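Local structure of VgrG protein (Vibrio cholerae, 4DTH) at residues Phe228-Ala239 with Met299-Tyr310. The protein is an actin cross-linking toxin whose cross-linking domain binds ATP and magnesium and probably joins G-actin monomers covalently. Numbering follows the deposited sequence.
With SO4 (sulfate ion), chain J.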
loop_
_atom_site.group_PDB
_atom_site.type_symbol
_atom_site.label_atom_id
_atom_site.label_comp_id
_atom_site.label_asym_id
_atom_site.label_seq_id
_atom_site.Cartn_x
_atom_site.Cartn_y
_atom_site.Cartn_z
ATOM N N PHE A 228 -9.635 12.831 -16.748
ATOM C CA PHE A 228 -9.484 12.056 -17.980
ATOM C C PHE A 228 -8.062 11.531 -18.123
ATOM O O PHE A 228 -7.899 10.351 -18.398
ATOM C CB PHE A 228 -9.865 12.896 -19.209
ATOM C CG PHE A 228 -9.587 12.212 -20.528
ATOM C CD1 PHE A 228 -10.516 11.340 -21.088
ATOM C CD2 PHE A 228 -8.414 12.469 -21.230
ATOM C CE1 PHE A 228 -10.277 10.742 -22.329
ATOM C CE2 PHE A 228 -8.185 11.877 -22.481
ATOM C CZ PHE A 228 -9.112 11.008 -23.007
ATOM N N ALA A 229 -7.038 12.393 -17.944
ATOM C CA ALA A 229 -5.646 11.949 -18.074
ATOM C C ALA A 229 -5.284 10.872 -17.048
ATOM O O ALA A 229 -4.612 9.901 -17.401
ATOM C CB ALA A 229 -4.699 13.120 -17.953
ATOM N N TYR A 230 -5.749 11.030 -15.800
ATOM C CA TYR A 230 -5.487 10.084 -14.718
ATOM C C TYR A 230 -6.113 8.720 -15.034
ATOM O O TYR A 230 -5.399 7.709 -15.051
ATOM C CB TYR A 230 -6.017 10.650 -13.384
ATOM C CG TYR A 230 -5.838 9.706 -12.213
ATOM C CD1 TYR A 230 -4.581 9.496 -11.646
ATOM C CD2 TYR A 230 -6.911 8.986 -11.702
ATOM C CE1 TYR A 230 -4.406 8.613 -10.583
ATOM C CE2 TYR A 230 -6.752 8.111 -10.628
ATOM C CZ TYR A 230 -5.496 7.926 -10.074
ATOM O OH TYR A 230 -5.335 7.047 -9.038
ATOM N N LEU A 231 -7.439 8.693 -15.286
ATOM C CA LEU A 231 -8.159 7.449 -15.582
ATOM C C LEU A 231 -7.670 6.798 -16.863
ATOM O O LEU A 231 -7.406 5.597 -16.855
ATOM C CB LEU A 231 -9.676 7.680 -15.648
ATOM C CG LEU A 231 -10.381 7.905 -14.315
ATOM C CD1 LEU A 231 -11.867 8.152 -14.532
ATOM C CD2 LEU A 231 -10.172 6.703 -13.355
ATOM N N THR A 232 -7.515 7.576 -17.956
ATOM C CA THR A 232 -7.028 7.003 -19.216
ATOM C C THR A 232 -5.646 6.379 -19.023
ATOM O O THR A 232 -5.428 5.277 -19.506
ATOM C CB THR A 232 -7.075 8.011 -20.372
ATOM O OG1 THR A 232 -8.398 8.540 -20.487
ATOM C CG2 THR A 232 -6.686 7.376 -21.692
ATOM N N SER A 233 -4.734 7.057 -18.290
ATOM C CA SER A 233 -3.392 6.517 -18.035
ATOM C C SER A 233 -3.474 5.165 -17.313
ATOM O O SER A 233 -2.785 4.228 -17.705
ATOM C CB SER A 233 -2.543 7.506 -17.242
ATOM O OG SER A 233 -2.301 8.668 -18.027
ATOM N N ILE A 234 -4.351 5.054 -16.300
ATOM C CA ILE A 234 -4.541 3.806 -15.550
ATOM C C ILE A 234 -5.138 2.714 -16.444
ATOM O O ILE A 234 -4.652 1.584 -16.422
ATOM C CB ILE A 234 -5.372 4.035 -14.263
ATOM C CG1 ILE A 234 -4.531 4.814 -13.226
ATOM C CG2 ILE A 234 -5.884 2.681 -13.672
ATOM C CD1 ILE A 234 -5.249 5.159 -11.950
ATOM N N TYR A 235 -6.194 3.053 -17.215
ATOM C CA TYR A 235 -6.857 2.080 -18.094
ATOM C C TYR A 235 -5.888 1.539 -19.146
ATOM O O TYR A 235 -5.841 0.327 -19.359
ATOM C CB TYR A 235 -8.090 2.692 -18.787
ATOM C CG TYR A 235 -9.337 2.868 -17.938
ATOM C CD1 TYR A 235 -9.251 3.237 -16.595
ATOM C CD2 TYR A 235 -10.603 2.793 -18.510
ATOM C CE1 TYR A 235 -10.397 3.496 -15.841
ATOM C CE2 TYR A 235 -11.753 3.032 -17.761
ATOM C CZ TYR A 235 -11.646 3.413 -16.437
ATOM O OH TYR A 235 -12.792 3.616 -15.713
ATOM N N LEU A 236 -5.097 2.437 -19.782
ATOM C CA LEU A 236 -4.118 2.059 -20.803
ATOM C C LEU A 236 -2.999 1.205 -20.218
ATOM O O LEU A 236 -2.623 0.208 -20.830
ATOM C CB LEU A 236 -3.542 3.290 -21.530
ATOM C CG LEU A 236 -4.509 4.087 -22.410
ATOM C CD1 LEU A 236 -3.786 5.275 -23.052
ATOM C CD2 LEU A 236 -5.161 3.210 -23.485
ATOM N N LYS A 237 -2.488 1.572 -19.024
ATOM C CA LYS A 237 -1.453 0.790 -18.345
ATOM C C LYS A 237 -1.968 -0.611 -17.973
ATOM O O LYS A 237 -1.231 -1.591 -18.127
ATOM C CB LYS A 237 -0.898 1.527 -17.110
ATOM C CG LYS A 237 0.254 0.795 -16.406
ATOM C CD LYS A 237 1.521 0.713 -17.258
ATOM C CE LYS A 237 2.669 0.155 -16.458
ATOM N NZ LYS A 237 3.908 0.156 -17.274
ATOM N N THR A 238 -3.237 -0.700 -17.504
ATOM C CA THR A 238 -3.842 -1.990 -17.146
ATOM C C THR A 238 -3.893 -2.893 -18.389
ATOM O O THR A 238 -3.522 -4.066 -18.308
ATOM C CB THR A 238 -5.197 -1.800 -16.460
ATOM O OG1 THR A 238 -4.998 -1.012 -15.284
ATOM C CG2 THR A 238 -5.829 -3.137 -16.047
ATOM N N ALA A 239 -4.320 -2.332 -19.538
ATOM C CA ALA A 239 -4.374 -3.068 -20.795
ATOM C C ALA A 239 -2.961 -3.519 -21.212
ATOM O O ALA A 239 -2.775 -4.687 -21.569
ATOM C CB ALA A 239 -5.018 -2.212 -21.874
ATOM N N MET A 299 -15.846 9.834 -19.180
ATOM C CA MET A 299 -16.007 8.395 -19.397
ATOM C C MET A 299 -16.232 8.020 -20.852
ATOM O O MET A 299 -15.605 7.072 -21.337
ATOM C CB MET A 299 -17.087 7.795 -18.478
ATOM C CG MET A 299 -16.774 7.946 -16.985
ATOM S SD MET A 299 -15.067 7.561 -16.498
ATOM C CE MET A 299 -14.980 5.917 -16.939
ATOM N N LYS A 300 -17.091 8.779 -21.549
ATOM C CA LYS A 300 -17.401 8.563 -22.963
ATOM C C LYS A 300 -16.140 8.663 -23.832
ATOM O O LYS A 300 -15.997 7.880 -24.770
ATOM C CB LYS A 300 -18.488 9.553 -23.442
ATOM C CG LYS A 300 -19.839 8.897 -23.749
ATOM C CD LYS A 300 -20.972 9.468 -22.896
ATOM C CE LYS A 300 -22.302 8.780 -23.102
ATOM N NZ LYS A 300 -23.400 9.775 -23.241
ATOM N N HIS A 301 -15.202 9.565 -23.484
ATOM C CA HIS A 301 -13.957 9.773 -24.233
ATOM C C HIS A 301 -12.832 8.768 -23.968
ATOM O O HIS A 301 -11.880 8.704 -24.751
ATOM C CB HIS A 301 -13.467 11.216 -24.093
ATOM C CG HIS A 301 -14.277 12.182 -24.894
ATOM N ND1 HIS A 301 -15.382 12.816 -24.357
ATOM C CD2 HIS A 301 -14.127 12.580 -26.179
ATOM C CE1 HIS A 301 -15.863 13.584 -25.326
ATOM N NE2 HIS A 301 -15.130 13.487 -26.434
ATOM N N ILE A 302 -12.935 7.969 -22.896
ATOM C CA ILE A 302 -11.899 6.974 -22.586
ATOM C C ILE A 302 -11.913 5.789 -23.562
ATOM O O ILE A 302 -10.842 5.363 -23.983
ATOM C CB ILE A 302 -11.929 6.515 -21.105
ATOM C CG1 ILE A 302 -11.740 7.718 -20.154
ATOM C CG2 ILE A 302 -10.848 5.436 -20.839
ATOM C CD1 ILE A 302 -11.904 7.399 -18.647
ATOM N N LYS A 303 -13.106 5.234 -23.868
ATOM C CA LYS A 303 -13.297 4.067 -24.759
ATOM C C LYS A 303 -12.434 4.146 -26.053
ATOM O O LYS A 303 -11.671 3.204 -26.296
ATOM C CB LYS A 303 -14.795 3.844 -25.114
ATOM C CG LYS A 303 -15.731 3.541 -23.933
ATOM C CD LYS A 303 -17.188 3.297 -24.405
ATOM C CE LYS A 303 -18.137 3.080 -23.244
ATOM N NZ LYS A 303 -19.378 2.352 -23.625
ATOM N N PRO A 304 -12.459 5.251 -26.850
ATOM C CA PRO A 304 -11.625 5.277 -28.069
ATOM C C PRO A 304 -10.126 5.290 -27.817
ATOM O O PRO A 304 -9.384 4.838 -28.684
ATOM C CB PRO A 304 -12.075 6.544 -28.817
ATOM C CG PRO A 304 -13.230 7.081 -28.079
ATOM C CD PRO A 304 -13.296 6.465 -26.736
ATOM N N GLN A 305 -9.679 5.803 -26.662
ATOM C CA GLN A 305 -8.255 5.803 -26.305
ATOM C C GLN A 305 -7.764 4.351 -26.161
ATOM O O GLN A 305 -6.684 4.019 -26.649
ATOM C CB GLN A 305 -8.000 6.604 -25.023
ATOM C CG GLN A 305 -8.383 8.084 -25.144
ATOM C CD GLN A 305 -7.488 8.882 -26.063
ATOM O OE1 GLN A 305 -6.326 8.528 -26.330
ATOM N NE2 GLN A 305 -8.018 9.984 -26.576
ATOM N N LEU A 306 -8.582 3.483 -25.542
ATOM C CA LEU A 306 -8.244 2.059 -25.443
ATOM C C LEU A 306 -8.341 1.406 -26.830
ATOM O O LEU A 306 -7.420 0.702 -27.248
ATOM C CB LEU A 306 -9.206 1.348 -24.483
ATOM C CG LEU A 306 -8.936 1.495 -22.978
ATOM C CD1 LEU A 306 -10.191 1.204 -22.176
ATOM C CD2 LEU A 306 -7.806 0.554 -22.517
ATOM N N GLN A 307 -9.457 1.646 -27.532
ATOM C CA GLN A 307 -9.744 1.052 -28.837
ATOM C C GLN A 307 -8.826 1.425 -29.999
ATOM O O GLN A 307 -8.801 0.721 -31.006
ATOM C CB GLN A 307 -11.233 1.178 -29.177
ATOM C CG GLN A 307 -12.075 0.306 -28.250
ATOM C CD GLN A 307 -13.544 0.646 -28.215
ATOM O OE1 GLN A 307 -14.182 0.891 -29.236
ATOM N NE2 GLN A 307 -14.143 0.520 -27.034
ATOM N N SER A 308 -8.044 2.511 -29.848
ATOM C CA SER A 308 -7.102 2.899 -30.894
ATOM C C SER A 308 -5.753 2.198 -30.634
ATOM O O SER A 308 -4.880 2.191 -31.498
ATOM C CB SER A 308 -6.939 4.422 -30.938
ATOM O OG SER A 308 -6.400 4.888 -29.713
ATOM N N ARG A 309 -5.616 1.557 -29.460
ATOM C CA ARG A 309 -4.373 0.900 -29.035
ATOM C C ARG A 309 -4.489 -0.589 -28.750
ATOM O O ARG A 309 -3.483 -1.308 -28.836
ATOM C CB ARG A 309 -3.872 1.564 -27.753
ATOM C CG ARG A 309 -3.425 3.004 -27.942
ATOM C CD ARG A 309 -3.164 3.647 -26.597
ATOM N NE ARG A 309 -2.629 5.008 -26.705
ATOM C CZ ARG A 309 -3.376 6.103 -26.782
ATOM N NH1 ARG A 309 -4.700 6.011 -26.817
ATOM N NH2 ARG A 309 -2.807 7.298 -26.822
ATOM N N TYR A 310 -5.682 -1.042 -28.354
ATOM C CA TYR A 310 -5.899 -2.435 -27.942
ATOM C C TYR A 310 -7.091 -3.035 -28.634
ATOM O O TYR A 310 -7.947 -2.297 -29.128
ATOM C CB TYR A 310 -6.052 -2.523 -26.419
ATOM C CG TYR A 310 -4.800 -2.078 -25.700
ATOM C CD1 TYR A 310 -3.676 -2.901 -25.641
ATOM C CD2 TYR A 310 -4.698 -0.794 -25.172
ATOM C CE1 TYR A 310 -2.495 -2.473 -25.035
ATOM C CE2 TYR A 310 -3.521 -0.353 -24.565
ATOM C CZ TYR A 310 -2.424 -1.196 -24.501
ATOM O OH TYR A 310 -1.260 -0.764 -23.923
HETATM S S SO4 J . 1.599 -2.628 -25.838
HETATM O O1 SO4 J . 2.250 -3.937 -25.760
HETATM O O2 SO4 J . 0.622 -2.644 -26.927
HETATM O O3 SO4 J . 0.917 -2.336 -24.573
HETATM O O4 SO4 J . 2.622 -1.604 -26.093
#
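Segments 228-239 and 299-307, parts of helices 221-245 and 292-307, run in the same general direction, with axes 10.0 Å apart at closest approach and crossing at -33°; the nearest CA pairs are Thr232 with Ile302 and Leu236 with Leu306. Ile302 is a knob in a hole formed by Phe228, Leu231, Thr232 and Tyr235. Its branches divide the hole. CG2, anti to the backbone N, lies 3.5 Å from Tyr235 CD2, while CD1 meets Leu231 CB at 3.7 Å. CG1 lies against Thr232 OG1 and Phe228 CD1. The edge of the Phe228 ring points at the backbone of His301 and Ile302, and its CZ meets Gln305 CG. The Gln305 amide plane stands nearly perpendicular to this ring. Met299 starts out away from helix 228-239, but bends at chi2 and chi3 (-45° and -62°). This brings SD to Leu231 CD1 and CE to Tyr235 OH.

Further along, Leu236 lays CD1 over one face of the Arg309 guanidinium, 3.8 Å from CZ. Arg309 NH1 donates to both Gln305 O (2.8 Å) and Gln305 OE1 (3.0 Å), which holds the group in place. Past the helix, Tyr310 receives Ala239 CB over the centre of its ring in a CH-pi contact, 3.6 Å from the centroid. Its OH donates to O3 of a sulfate ion, probably from the crystallisation liquor, at 2.8 Å; Lys243 also binds this sulfate. Phe322 of helix 312-323 stacks on Tyr235, and Phe209 of helix 204-212 meets Phe228.

The two helices are therefore joined within a helical part of the actin cross-linking domain by van der Waals and CH-pi packing.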